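Local atomic coordinates of putative Acetyltransferase (Pyrococcus horikoshii, PDB entry 3DDD), a protein that binds coenzyme A and probably transfers acyl groups, as GNAT-type acetyltransferases do. Residues A[145-150]-A[236-241]; A[227-232]-A[252-257]; A[245-250]-A[278-283]. All coordinates share one frame; numbering follows the deposited sequence. Where two conformers were deposited one is given.

Contact 1 (A[145-150]-A[236-241]); sequences TVRYEL and AREIII
Tyr148 faces Ile239 across an antiparallel ladder whose hydrogen-bonded pairs trade two bonds each. Tyr148 N donates to Ile239 O at 2.9 Å, and the reverse bond from Ile239 N to Tyr148 O is slightly longer at 3.1 Å. Val146 and Ile241 form the next such pair, while Leu150 N donates singly to Arg237 O at 2.8 Å.

Leu150 illustrates how a side chain fills the end of such a ladder. Its CB rests 3.8 Å from Arg237 O, and CG stays beside the same oxygen. With CG anti to the carbonyl carbon (chi1 -54°) and chi2 near 176°, CD2 is carried to Ile239 CG2 at 4.0 Å, whereas CD1 passes more loosely near Ala236 O. Phe255 packs on Leu150 from outside the two strands. Further along, the Tyr148 ring touches the end of Ile241, CD2 to CD1 at 4.0 Å.

The other face is mixed. Arg147 runs alongside Ile240, Arg147 CG lying 3.9 Å from Ile240 CG1, with the acids beyond. One water donates to Glu238 OE1 and accepts a weak bond from Arg147 NE; the two charges are near but form no salt bridge. A second water donates to both Glu149 OE1 and Glu238 OE2.

In the loop before strand 238-242, Arg237 NH1 bonds Ala236 O (3.0 Å) and Phe232 O, and its guanidinium makes a cation-pi contact with Phe232.

Strand 140-149 also pairs with strand 258-267. The ladder is one of the antiparallel pairings that link the two GNAT-like parts, consistent with a tandem acetyltransferase fold in which strands are shared.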
ATOM      1  N   THR A 145       6.798  -6.961  -6.603  1.00 34.62           N
ATOM      2  CA  THR A 145       6.754  -6.748  -5.173  1.00 31.50           C
ATOM      3  C   THR A 145       6.008  -7.974  -4.672  1.00 31.19           C
ATOM      4  O   THR A 145       4.822  -8.130  -4.940  1.00 31.43           O
ATOM      5  CB  THR A 145       5.994  -5.423  -4.802  1.00 33.60           C
ATOM      6  OG1 THR A 145       4.947  -5.160  -5.747  1.00 28.46           O
ATOM      7  CG2 THR A 145       6.928  -4.222  -4.767  1.00 24.84           C
ATOM      8  N   VAL A 146       6.719  -8.829  -3.930  1.00 33.86           N
ATOM      9  CA  VAL A 146       6.272 -10.202  -3.598  1.00 32.57           C
ATOM     10  C   VAL A 146       5.923 -10.363  -2.116  1.00 33.39           C
ATOM     11  O   VAL A 146       6.743 -10.097  -1.236  1.00 37.36           O
ATOM     12  CB  VAL A 146       7.320 -11.236  -4.026  1.00 32.27           C
ATOM     13  CG1 VAL A 146       6.836 -12.645  -3.780  1.00 26.87           C
ATOM     14  CG2 VAL A 146       7.638 -11.054  -5.510  1.00 32.17           C
ATOM     15  N   ARG A 147       4.691 -10.790  -1.860  0.50 33.28           N
ATOM     16  CA  ARG A 147       4.143 -10.951  -0.517  0.50 32.83           C
ATOM     17  C   ARG A 147       4.476 -12.365  -0.024  0.50 34.13           C
ATOM     18  O   ARG A 147       4.092 -13.352  -0.663  0.50 32.41           O
ATOM     19  CB  ARG A 147       2.621 -10.711  -0.560  0.50 32.65           C
ATOM     20  CG  ARG A 147       1.875 -10.673   0.796  0.50 34.84           C
ATOM     21  CD  ARG A 147       0.343 -10.437   0.595  0.50 33.34           C
ATOM     22  NE  ARG A 147      -0.108  -9.042   0.784  0.50 41.46           N
ATOM     23  CZ  ARG A 147      -1.154  -8.466   0.167  0.50 41.94           C
ATOM     24  NH1 ARG A 147      -1.899  -9.127  -0.738  0.50 38.67           N
ATOM     25  NH2 ARG A 147      -1.449  -7.194   0.438  0.50 24.37           N
ATOM     26  N   TYR A 148       5.214 -12.446   1.089  1.00 34.22           N
ATOM     27  CA  TYR A 148       5.637 -13.711   1.688  1.00 33.28           C
ATOM     28  C   TYR A 148       5.042 -13.818   3.060  1.00 33.28           C
ATOM     29  O   TYR A 148       4.931 -12.821   3.752  1.00 32.04           O
ATOM     30  CB  TYR A 148       7.166 -13.790   1.819  1.00 33.01           C
ATOM     31  CG  TYR A 148       7.850 -14.106   0.507  1.00 29.65           C
ATOM     32  CD1 TYR A 148       7.879 -15.405   0.017  1.00 34.52           C
ATOM     33  CD2 TYR A 148       8.439 -13.103  -0.257  1.00 30.75           C
ATOM     34  CE1 TYR A 148       8.502 -15.711  -1.175  1.00 34.09           C
ATOM     35  CE2 TYR A 148       9.074 -13.394  -1.451  1.00 37.81           C
ATOM     36  CZ  TYR A 148       9.099 -14.701  -1.906  1.00 37.67           C
ATOM     37  OH  TYR A 148       9.705 -14.987  -3.100  1.00 39.14           O
ATOM     38  N   GLU A 149       4.663 -15.033   3.447  1.00 31.56           N
ATOM     39  CA  GLU A 149       4.233 -15.303   4.799  1.00 32.77           C
ATOM     40  C   GLU A 149       5.385 -16.051   5.450  1.00 33.48           C
ATOM     41  O   GLU A 149       5.934 -16.979   4.859  1.00 34.80           O
ATOM     42  CB  GLU A 149       2.963 -16.162   4.835  1.00 31.18           C
ATOM     43  CG  GLU A 149       2.367 -16.269   6.199  1.00 32.51           C
ATOM     44  CD  GLU A 149       1.219 -17.275   6.294  1.00 30.03           C
ATOM     45  OE1 GLU A 149       0.404 -17.377   5.363  1.00 36.81           O
ATOM     46  OE2 GLU A 149       1.143 -17.975   7.310  1.00 38.70           O
ATOM     47  N   LEU A 150       5.720 -15.644   6.669  1.00 30.83           N
ATOM     48  CA  LEU A 150       6.871 -16.133   7.406  1.00 30.77           C
ATOM     49  C   LEU A 150       6.325 -17.219   8.341  1.00 29.48           C
ATOM     50  O   LEU A 150       5.431 -16.950   9.129  1.00 29.45           O
ATOM     51  CB  LEU A 150       7.500 -14.975   8.221  1.00 31.52           C
ATOM     52  CG  LEU A 150       7.902 -13.665   7.516  1.00 30.44           C
ATOM     53  CD1 LEU A 150       8.425 -12.597   8.493  1.00 23.84           C
ATOM     54  CD2 LEU A 150       8.907 -13.910   6.414  1.00 28.35           C
ATOM     55  N   ALA A 236       4.577 -10.330  13.708  1.00 34.35           N
ATOM     56  CA  ALA A 236       4.733 -10.140  12.251  1.00 32.96           C
ATOM     57  C   ALA A 236       4.848 -11.487  11.568  1.00 31.60           C
ATOM     58  O   ALA A 236       5.642 -12.320  11.959  1.00 32.17           O
ATOM     59  CB  ALA A 236       5.963  -9.278  11.934  1.00 32.37           C
ATOM     60  N   ARG A 237       4.012 -11.699  10.557  1.00 30.14           N
ATOM     61  CA  ARG A 237       3.944 -12.929   9.809  1.00 28.60           C
ATOM     62  C   ARG A 237       3.992 -12.681   8.291  1.00 30.16           C
ATOM     63  O   ARG A 237       4.016 -13.625   7.532  1.00 31.93           O
ATOM     64  CB  ARG A 237       2.638 -13.665  10.174  1.00 26.56           C
ATOM     65  CG  ARG A 237       2.583 -14.155  11.631  1.00 26.79           C
ATOM     66  CD  ARG A 237       3.683 -15.185  11.941  1.00 26.02           C
ATOM     67  NE  ARG A 237       3.641 -15.685  13.324  1.00 26.53           N
ATOM     68  CZ  ARG A 237       4.193 -15.088  14.382  1.00 24.93           C
ATOM     69  NH1 ARG A 237       4.826 -13.925  14.296  1.00 23.82           N
ATOM     70  NH2 ARG A 237       4.051 -15.631  15.565  1.00 30.05           N
ATOM     71  N   GLU A 238       3.967 -11.425   7.845  1.00 30.90           N
ATOM     72  CA  GLU A 238       3.998 -11.137   6.432  1.00 34.64           C
ATOM     73  C   GLU A 238       4.894  -9.944   6.110  1.00 33.23           C
ATOM     74  O   GLU A 238       4.982  -9.006   6.890  1.00 35.46           O
ATOM     75  CB  GLU A 238       2.608 -10.840   5.912  1.00 35.33           C
ATOM     76  CG  GLU A 238       1.622 -12.006   5.979  1.00 46.00           C
ATOM     77  CD  GLU A 238       0.340 -11.700   5.201  1.00 43.78           C
ATOM     78  OE1 GLU A 238       0.044 -10.484   4.983  1.00 55.10           O
ATOM     79  OE2 GLU A 238      -0.335 -12.670   4.792  1.00 47.99           O
ATOM     80  N   ILE A 239       5.502 -10.000   4.925  1.00 30.98           N
ATOM     81  CA  ILE A 239       6.414  -8.991   4.422  1.00 29.83           C
ATOM     82  C   ILE A 239       6.264  -8.942   2.908  1.00 31.37           C
ATOM     83  O   ILE A 239       6.045  -9.964   2.244  1.00 29.95           O
ATOM     84  CB  ILE A 239       7.899  -9.300   4.846  1.00 30.72           C
ATOM     85  CG1 ILE A 239       8.830  -8.156   4.438  1.00 30.00           C
ATOM     86  CG2 ILE A 239       8.319 -10.617   4.281  1.00 29.23           C
ATOM     87  CD1 ILE A 239      10.249  -8.185   4.966  1.00 27.57           C
ATOM     88  N   ILE A 240       6.322  -7.740   2.347  1.00 33.04           N
ATOM     89  CA  ILE A 240       6.240  -7.585   0.904  1.00 32.56           C
ATOM     90  C   ILE A 240       7.575  -6.999   0.451  1.00 33.84           C
ATOM     91  O   ILE A 240       7.890  -5.825   0.727  1.00 34.75           O
ATOM     92  CB  ILE A 240       5.058  -6.679   0.464  1.00 31.59           C
ATOM     93  CG1 ILE A 240       3.731  -7.223   0.981  1.00 33.28           C
ATOM     94  CG2 ILE A 240       5.002  -6.618  -1.003  1.00 27.09           C
ATOM     95  CD1 ILE A 240       2.583  -6.231   0.885  1.00 27.66           C
ATOM     96  N   ILE A 241       8.316  -7.832  -0.271  1.00 32.17           N
ATOM     97  CA  ILE A 241       9.682  -7.584  -0.670  1.00 35.38           C
ATOM     98  C   ILE A 241       9.763  -7.132  -2.129  1.00 32.59           C
ATOM     99  O   ILE A 241       9.200  -7.786  -2.999  1.00 33.02           O
ATOM    100  CB  ILE A 241      10.489  -8.905  -0.548  1.00 34.53           C
ATOM    101  CG1 ILE A 241      10.532  -9.361   0.910  1.00 31.42           C
ATOM    102  CG2 ILE A 241      11.878  -8.723  -1.058  1.00 42.17           C
ATOM    103  CD1 ILE A 241      11.318 -10.629   1.062  1.00 39.85           C
TER
HETATM  104  O   HOH W   1       1.405  -8.422   3.655  1.00 36.69           O
HETATM  105  O   HOH W   2      -0.790 -15.192   4.223  1.00 43.12           O

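Contact 2 (A[227-232]-A[252-257]); sequences ILLKAF and IKIFKP
Phe232 holds CG anti to its backbone N (chi1 -170°) and Phe255 sets CG anti to its carbonyl carbon (chi1 -65°), and each torsion sends its ring into the gap between helix and loop. There the two side chains run antiparallel and overlap along their length. Their planes are 34° apart, neither stacked nor perpendicular, with centroids separated by 5.5 Å and a close approach of 3.5 Å from Phe232 CD2 to Phe255 CD2.

The far end of the Phe255 ring is gripped by two leucines one residue apart on the helix. Leu228 CD2 comes within 3.6 Å of Phe255 CE1 and 3.8 Å of Ile252 CG2, and Leu229 CD2 lies 3.9 Å from Phe255 CZ. The succession of strand 212-218, helix 221-233, strand 238-242 and helix 246-252 resembles half of a GNAT fold, though the coenzyme A seen lies in the first GNAT unit; here helix 221-233 packs against segment 252-257. Phe255 N donates to Ile252 O at 2.9 Å, forming a turn; that oxygen also lies at the edge of the Phe255 ring, in its plane. Toward the exposed side, Ile254 CD1 touches Leu229 CD2 more loosely, at 4.2 Å, and Pro154 covers both Leu229 and Phe255.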
ATOM      1  N   ILE A 227      15.949  -6.792  13.074  1.00 33.37           N
ATOM      2  CA  ILE A 227      14.607  -6.199  13.146  1.00 32.13           C
ATOM      3  C   ILE A 227      13.557  -7.273  12.809  1.00 31.68           C
ATOM      4  O   ILE A 227      12.579  -7.444  13.534  1.00 30.39           O
ATOM      5  CB  ILE A 227      14.470  -4.959  12.259  1.00 34.47           C
ATOM      6  CG1 ILE A 227      15.421  -3.860  12.742  1.00 33.90           C
ATOM      7  CG2 ILE A 227      13.004  -4.451  12.223  1.00 29.15           C
ATOM      8  CD1 ILE A 227      15.679  -2.792  11.676  1.00 31.14           C
ATOM      9  N   LEU A 228      13.784  -8.042  11.746  1.00 31.94           N
ATOM     10  CA  LEU A 228      12.769  -8.992  11.336  1.00 34.47           C
ATOM     11  C   LEU A 228      12.522 -10.058  12.407  1.00 35.67           C
ATOM     12  O   LEU A 228      11.374 -10.418  12.651  1.00 38.59           O
ATOM     13  CB  LEU A 228      13.077  -9.595   9.970  1.00 33.88           C
ATOM     14  CG  LEU A 228      11.926 -10.345   9.311  1.00 36.54           C
ATOM     15  CD1 LEU A 228      10.638  -9.550   9.343  1.00 24.61           C
ATOM     16  CD2 LEU A 228      12.315 -10.765   7.895  1.00 36.54           C
ATOM     17  N   LEU A 229      13.579 -10.543  13.054  1.00 34.71           N
ATOM     18  CA  LEU A 229      13.430 -11.531  14.131  1.00 32.30           C
ATOM     19  C   LEU A 229      12.583 -10.988  15.286  1.00 29.84           C
ATOM     20  O   LEU A 229      11.738 -11.697  15.806  1.00 32.15           O
ATOM     21  CB  LEU A 229      14.796 -11.985  14.681  1.00 30.42           C
ATOM     22  CG  LEU A 229      15.751 -12.805  13.825  1.00 28.16           C
ATOM     23  CD1 LEU A 229      17.102 -12.882  14.571  1.00 35.08           C
ATOM     24  CD2 LEU A 229      15.241 -14.195  13.530  1.00 29.26           C
ATOM     25  N   LYS A 230      12.846  -9.756  15.703  1.00 31.63           N
ATOM     26  CA  LYS A 230      12.078  -9.097  16.765  1.00 33.32           C
ATOM     27  C   LYS A 230      10.615  -8.827  16.346  1.00 34.31           C
ATOM     28  O   LYS A 230       9.692  -8.919  17.158  1.00 34.03           O
ATOM     29  CB  LYS A 230      12.771  -7.792  17.185  1.00 33.70           C
ATOM     30  CG  LYS A 230      12.105  -6.998  18.327  1.00 32.75           C
ATOM     31  CD  LYS A 230      11.989  -7.781  19.635  1.00 34.99           C
ATOM     32  CE  LYS A 230      13.341  -8.017  20.281  1.00 43.04           C
ATOM     33  NZ  LYS A 230      13.361  -9.043  21.391  1.00 45.29           N
ATOM     34  N   ALA A 231      10.423  -8.510  15.077  1.00 33.98           N
ATOM     35  CA  ALA A 231       9.094  -8.287  14.512  1.00 32.19           C
ATOM     36  C   ALA A 231       8.297  -9.567  14.573  1.00 32.73           C
ATOM     37  O   ALA A 231       7.116  -9.548  14.904  1.00 34.74           O
ATOM     38  CB  ALA A 231       9.192  -7.759  13.061  1.00 25.93           C
ATOM     39  N   PHE A 232       8.938 -10.690  14.277  1.00 35.16           N
ATOM     40  CA  PHE A 232       8.253 -11.987  14.302  1.00 34.36           C
ATOM     41  C   PHE A 232       7.800 -12.295  15.737  1.00 36.14           C
ATOM     42  O   PHE A 232       6.712 -12.805  15.980  1.00 36.80           O
ATOM     43  CB  PHE A 232       9.175 -13.094  13.765  1.00 33.75           C
ATOM     44  CG  PHE A 232       8.470 -14.407  13.547  1.00 32.65           C
ATOM     45  CD1 PHE A 232       8.208 -15.258  14.620  1.00 32.63           C
ATOM     46  CD2 PHE A 232       8.058 -14.781  12.275  1.00 31.44           C
ATOM     47  CE1 PHE A 232       7.497 -16.446  14.429  1.00 30.89           C
ATOM     48  CE2 PHE A 232       7.398 -15.971  12.059  1.00 31.60           C
ATOM     49  CZ  PHE A 232       7.104 -16.812  13.139  1.00 32.99           C
ATOM     50  N   ILE A 252      14.781 -13.544   4.306  0.50 35.74           N
ATOM     51  CA  ILE A 252      13.564 -14.166   4.842  0.50 32.69           C
ATOM     52  C   ILE A 252      13.598 -15.693   4.837  0.50 34.57           C
ATOM     53  O   ILE A 252      12.773 -16.326   5.490  0.50 33.79           O
ATOM     54  CB  ILE A 252      12.297 -13.628   4.154  0.50 31.32           C
ATOM     55  CG1 ILE A 252      12.287 -13.956   2.654  0.50 28.82           C
ATOM     56  CG2 ILE A 252      12.210 -12.119   4.388  0.50 27.52           C
ATOM     57  CD1 ILE A 252      10.891 -13.983   2.058  0.50 24.34           C
ATOM     58  N   LYS A 253      14.578 -16.276   4.145  1.00 37.99           N
ATOM     59  CA  LYS A 253      14.672 -17.721   4.026  1.00 38.97           C
ATOM     60  C   LYS A 253      14.735 -18.442   5.354  1.00 35.50           C
ATOM     61  O   LYS A 253      14.225 -19.547   5.460  1.00 34.57           O
ATOM     62  CB  LYS A 253      15.865 -18.116   3.148  1.00 40.07           C
ATOM     63  CG  LYS A 253      15.614 -17.855   1.653  1.00 48.09           C
ATOM     64  CD  LYS A 253      16.850 -18.218   0.745  1.00 46.33           C
ATOM     65  CE  LYS A 253      16.502 -18.070  -0.759  1.00 51.32           C
ATOM     66  NZ  LYS A 253      17.719 -17.958  -1.608  1.00 54.80           N
ATOM     67  N   ILE A 254      15.322 -17.833   6.375  1.00 35.24           N
ATOM     68  CA  ILE A 254      15.398 -18.519   7.690  1.00 36.47           C
ATOM     69  C   ILE A 254      14.014 -18.688   8.355  1.00 35.94           C
ATOM     70  O   ILE A 254      13.872 -19.426   9.334  1.00 36.56           O
ATOM     71  CB  ILE A 254      16.383 -17.823   8.683  1.00 37.23           C
ATOM     72  CG1 ILE A 254      16.041 -16.333   8.854  1.00 38.49           C
ATOM     73  CG2 ILE A 254      17.804 -18.001   8.196  1.00 37.41           C
ATOM     74  CD1 ILE A 254      16.812 -15.657   9.951  1.00 35.52           C
ATOM     75  N   PHE A 255      13.008 -18.001   7.825  1.00 34.90           N
ATOM     76  CA  PHE A 255      11.638 -18.130   8.317  1.00 33.16           C
ATOM     77  C   PHE A 255      10.864 -19.192   7.518  1.00 31.89           C
ATOM     78  O   PHE A 255       9.686 -19.389   7.730  1.00 30.56           O
ATOM     79  CB  PHE A 255      10.924 -16.775   8.231  1.00 31.35           C
ATOM     80  CG  PHE A 255      11.510 -15.711   9.130  1.00 28.09           C
ATOM     81  CD1 PHE A 255      12.539 -14.897   8.698  1.00 31.33           C
ATOM     82  CD2 PHE A 255      10.983 -15.494  10.394  1.00 36.01           C
ATOM     83  CE1 PHE A 255      13.062 -13.905   9.522  1.00 32.09           C
ATOM     84  CE2 PHE A 255      11.494 -14.515  11.237  1.00 29.99           C
ATOM     85  CZ  PHE A 255      12.545 -13.718  10.799  1.00 36.39           C
ATOM     86  N   LYS A 256      11.518 -19.849   6.568  1.00 33.85           N
ATOM     87  CA  LYS A 256      10.877 -20.879   5.777  1.00 33.82           C
ATOM     88  C   LYS A 256       9.639 -20.281   5.148  1.00 34.38           C
ATOM     89  O   LYS A 256       8.527 -20.750   5.378  1.00 31.36           O
ATOM     90  CB  LYS A 256      10.470 -22.057   6.666  1.00 35.88           C
ATOM     91  CG  LYS A 256      11.558 -22.586   7.606  1.00 37.65           C
ATOM     92  CD  LYS A 256      12.259 -23.753   7.045  1.00 40.33           C
ATOM     93  CE  LYS A 256      13.312 -24.295   8.039  1.00 49.03           C
ATOM     94  NZ  LYS A 256      12.885 -25.548   8.700  1.00 39.21           N
ATOM     95  N   PRO A 257       9.820 -19.240   4.346  1.00 33.82           N
ATOM     96  CA  PRO A 257       8.673 -18.465   3.909  1.00 32.33           C
ATOM     97  C   PRO A 257       7.774 -19.167   2.886  1.00 33.14           C
ATOM     98  O   PRO A 257       8.183 -20.098   2.219  1.00 34.22           O
ATOM     99  CB  PRO A 257       9.321 -17.218   3.301  1.00 33.47           C
ATOM    100  CG  PRO A 257      10.578 -17.686   2.767  1.00 29.40           C
ATOM    101  CD  PRO A 257      11.069 -18.737   3.758  1.00 36.94           C
TER

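Contact 3 (A[245-250]-A[278-283]); sequences NKDALE and IYYGIL
Asn245 meets the strand through both Tyr279 and Tyr280, one amide serving two jobs. With CG anti to the backbone N (chi1 -175°), the side chain reaches toward the strand, and ND2 donates to Tyr279 O at 2.7 Å in a nearly straight bond (169°). The oxygen lies in the plane of the amide, yet the donor approaches from above the carbonyl plane, 74° out of it. The same ND2 sits over the centre of the Tyr280 ring, 3.6 Å above its plane, so that the nitrogen has the carbonyl in its amide plane and the ring face roughly at right angles to that bond.

The amide's other end, OD1, turns to the helix. As N-cap, Asn245 accepts from Asp247 N and Ala248 N, both at 3.1 Å and both weak. Ala248 closes the compact part of the contact: the ring lies against its CB, 3.6 Å from Tyr280 CD2, and against its CA at the same ring atom. Pro221 and Ala224 of helix 221-233 also touch this ring.

Packing slackens toward the partly exposed Asp247. There CB passes 3.8 Å from Tyr280 OH, and OD2 stands 4.0 Å from that hydroxyl; no hydrogen bond forms, and the carboxylate and ring planes are nearly parallel.

Tyr280 also belongs to an irregularity of its strand, since Tyr280 and Gly281 both face Leu216 of strand 212-218, a classic beta bulge. The side-chain N-cap thus bonds the residue just before the bulge and lays its amide over the ring of the bulge's first residue, within the second GNAT domain.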
ATOM      1  N   ASN A 245      15.642  -6.223  -4.520  1.00 41.20           N
ATOM      2  CA  ASN A 245      16.505  -6.209  -3.350  1.00 41.28           C
ATOM      3  C   ASN A 245      16.940  -7.645  -3.227  1.00 42.84           C
ATOM      4  O   ASN A 245      16.169  -8.487  -2.767  1.00 42.48           O
ATOM      5  CB  ASN A 245      15.754  -5.741  -2.099  1.00 40.35           C
ATOM      6  CG  ASN A 245      16.649  -5.610  -0.893  1.00 35.05           C
ATOM      7  OD1 ASN A 245      17.644  -6.299  -0.788  1.00 31.01           O
ATOM      8  ND2 ASN A 245      16.292  -4.720   0.038  1.00 38.40           N
ATOM      9  N   LYS A 246      18.161  -7.918  -3.679  1.00 45.13           N
ATOM     10  CA  LYS A 246      18.724  -9.261  -3.693  1.00 45.91           C
ATOM     11  C   LYS A 246      18.910  -9.812  -2.277  1.00 46.61           C
ATOM     12  O   LYS A 246      18.719 -11.011  -2.046  1.00 49.32           O
ATOM     13  CB  LYS A 246      20.048  -9.253  -4.464  1.00 47.61           C
ATOM     14  N   ASP A 247      19.226  -8.947  -1.315  1.00 44.16           N
ATOM     15  CA  ASP A 247      19.408  -9.399   0.059  1.00 42.94           C
ATOM     16  C   ASP A 247      18.113  -9.714   0.791  1.00 42.54           C
ATOM     17  O   ASP A 247      18.129 -10.470   1.749  1.00 42.04           O
ATOM     18  CB  ASP A 247      20.185  -8.373   0.882  1.00 44.80           C
ATOM     19  CG  ASP A 247      21.647  -8.266   0.473  1.00 43.58           C
ATOM     20  OD1 ASP A 247      22.233  -9.233  -0.074  1.00 43.93           O
ATOM     21  OD2 ASP A 247      22.214  -7.190   0.713  1.00 50.71           O
ATOM     22  N   ALA A 248      17.003  -9.122   0.360  1.00 41.95           N
ATOM     23  CA  ALA A 248      15.718  -9.318   1.033  1.00 40.09           C
ATOM     24  C   ALA A 248      15.185 -10.753   0.893  1.00 37.83           C
ATOM     25  O   ALA A 248      14.719 -11.315   1.857  1.00 37.92           O
ATOM     26  CB  ALA A 248      14.654  -8.263   0.553  1.00 37.35           C
ATOM     27  N   LEU A 249      15.263 -11.334  -0.297  1.00 38.51           N
ATOM     28  CA  LEU A 249      14.861 -12.725  -0.525  1.00 40.54           C
ATOM     29  C   LEU A 249      15.685 -13.718   0.273  1.00 40.21           C
ATOM     30  O   LEU A 249      15.159 -14.718   0.733  1.00 38.11           O
ATOM     31  CB  LEU A 249      15.004 -13.101  -2.010  1.00 43.51           C
ATOM     32  CG  LEU A 249      14.257 -12.337  -3.137  1.00 55.50           C
ATOM     33  CD1 LEU A 249      13.013 -11.595  -2.605  1.00 63.26           C
ATOM     34  CD2 LEU A 249      15.159 -11.383  -3.947  1.00 52.29           C
ATOM     35  N   GLU A 250      16.987 -13.454   0.406  1.00 40.89           N
ATOM     36  CA  GLU A 250      17.875 -14.319   1.194  1.00 40.32           C
ATOM     37  C   GLU A 250      17.593 -14.181   2.682  1.00 39.43           C
ATOM     38  O   GLU A 250      17.664 -15.141   3.407  1.00 40.33           O
ATOM     39  CB  GLU A 250      19.344 -13.971   0.921  1.00 40.24           C
ATOM     40  CG  GLU A 250      20.365 -14.916   1.577  1.00 45.87           C
ATOM     41  CD  GLU A 250      20.299 -16.369   1.049  1.00 58.91           C
ATOM     42  OE1 GLU A 250      19.795 -16.604  -0.088  1.00 56.86           O
ATOM     43  OE2 GLU A 250      20.769 -17.270   1.784  1.00 61.43           O
ATOM     44  N   ILE A 278      18.397  -0.932   0.265  1.00 38.14           N
ATOM     45  CA  ILE A 278      18.124  -0.856   1.716  1.00 35.19           C
ATOM     46  C   ILE A 278      16.659  -1.064   2.094  1.00 35.41           C
ATOM     47  O   ILE A 278      16.297  -0.992   3.276  1.00 33.92           O
ATOM     48  CB  ILE A 278      18.675   0.448   2.382  1.00 36.19           C
ATOM     49  CG1 ILE A 278      17.978   1.727   1.888  1.00 35.62           C
ATOM     50  CG2 ILE A 278      20.206   0.517   2.210  1.00 31.23           C
ATOM     51  CD1 ILE A 278      18.258   2.928   2.807  1.00 26.79           C
ATOM     52  N   TYR A 279      15.827  -1.297   1.078  1.00 35.67           N
ATOM     53  CA  TYR A 279      14.385  -1.291   1.202  1.00 34.70           C
ATOM     54  C   TYR A 279      13.948  -2.734   1.106  1.00 36.15           C
ATOM     55  O   TYR A 279      13.957  -3.303   0.002  1.00 37.54           O
ATOM     56  CB  TYR A 279      13.763  -0.471   0.071  1.00 33.66           C
ATOM     57  CG  TYR A 279      12.275  -0.152   0.195  1.00 32.44           C
ATOM     58  CD1 TYR A 279      11.598  -0.227   1.413  1.00 31.11           C
ATOM     59  CD2 TYR A 279      11.579   0.319  -0.887  1.00 33.03           C
ATOM     60  CE1 TYR A 279      10.251   0.138   1.506  1.00 34.29           C
ATOM     61  CE2 TYR A 279      10.238   0.681  -0.805  1.00 30.84           C
ATOM     62  CZ  TYR A 279       9.581   0.592   0.387  1.00 31.09           C
ATOM     63  OH  TYR A 279       8.248   0.941   0.454  1.00 37.26           O
ATOM     64  N   TYR A 280      13.602  -3.319   2.262  1.00 33.48           N
ATOM     65  CA  TYR A 280      13.384  -4.764   2.395  1.00 34.05           C
ATOM     66  C   TYR A 280      11.921  -5.142   2.367  1.00 33.49           C
ATOM     67  O   TYR A 280      11.595  -6.205   1.912  1.00 33.39           O
ATOM     68  CB  TYR A 280      13.995  -5.306   3.694  1.00 34.43           C
ATOM     69  CG  TYR A 280      15.484  -5.415   3.645  1.00 31.99           C
ATOM     70  CD1 TYR A 280      16.283  -4.295   3.813  1.00 35.25           C
ATOM     71  CD2 TYR A 280      16.097  -6.621   3.388  1.00 36.29           C
ATOM     72  CE1 TYR A 280      17.661  -4.375   3.736  1.00 27.59           C
ATOM     73  CE2 TYR A 280      17.491  -6.710   3.301  1.00 37.62           C
ATOM     74  CZ  TYR A 280      18.259  -5.586   3.486  1.00 30.39           C
ATOM     75  OH  TYR A 280      19.636  -5.660   3.414  1.00 33.44           O
ATOM     76  N   GLY A 281      11.061  -4.265   2.868  1.00 33.79           N
ATOM     77  CA  GLY A 281       9.644  -4.530   2.974  1.00 36.07           C
ATOM     78  C   GLY A 281       8.892  -3.246   2.698  1.00 35.00           C
ATOM     79  O   GLY A 281       9.093  -2.228   3.377  1.00 35.59           O
ATOM     80  N   ILE A 282       8.027  -3.275   1.691  1.00 33.68           N
ATOM     81  CA  ILE A 282       7.259  -2.093   1.364  1.00 31.73           C
ATOM     82  C   ILE A 282       6.215  -1.884   2.457  1.00 32.75           C
ATOM     83  O   ILE A 282       5.861  -2.809   3.199  1.00 34.31           O
ATOM     84  CB  ILE A 282       6.652  -2.142  -0.081  1.00 29.87           C
ATOM     85  CG1 ILE A 282       5.462  -3.083  -0.195  1.00 34.81           C
ATOM     86  CG2 ILE A 282       7.706  -2.514  -1.137  1.00 30.37           C
ATOM     87  CD1 ILE A 282       4.705  -2.885  -1.518  1.00 31.88           C
ATOM     88  N   LEU A 283       5.706  -0.669   2.550  1.00 34.46           N
ATOM     89  CA  LEU A 283       4.667  -0.356   3.525  1.00 34.05           C
ATOM     90  C   LEU A 283       3.392  -1.155   3.241  1.00 33.34           C
ATOM     91  O   LEU A 283       2.929  -1.881   4.090  1.00 30.10           O
ATOM     92  CB  LEU A 283       4.403   1.165   3.565  1.00 34.60           C
ATOM     93  CG  LEU A 283       3.623   1.638   4.821  1.00 35.46           C
ATOM     94  CD1 LEU A 283       3.969   3.087   5.212  1.00 36.55           C
ATOM     95  CD2 LEU A 283       2.137   1.501   4.603  1.00 27.07           C
TER

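Read from the N terminus, strand 140-149 opens contact 1, which closes only when 236-241 returns after 85 intervening residues, bringing the two GNAT units together. Residues 227-232, inside that long loop, open contact 2 before contact 1 has closed; the two therefore cross, and they touch where Tyr148 and Ile241 pack on Ile252. Contact 3 starts at 245-250, before 252-257 completes contact 2, so it crosses contact 2 but follows contact 1 in series. Its closing segment, 278-283, returns to strand 238-242 through a probable Ile240 O to Ile282 N hydrogen bond. Contact 2 ties helix 221-233 to the loop after helix 246-252, contact 3 the start of that helix to strand 279-281.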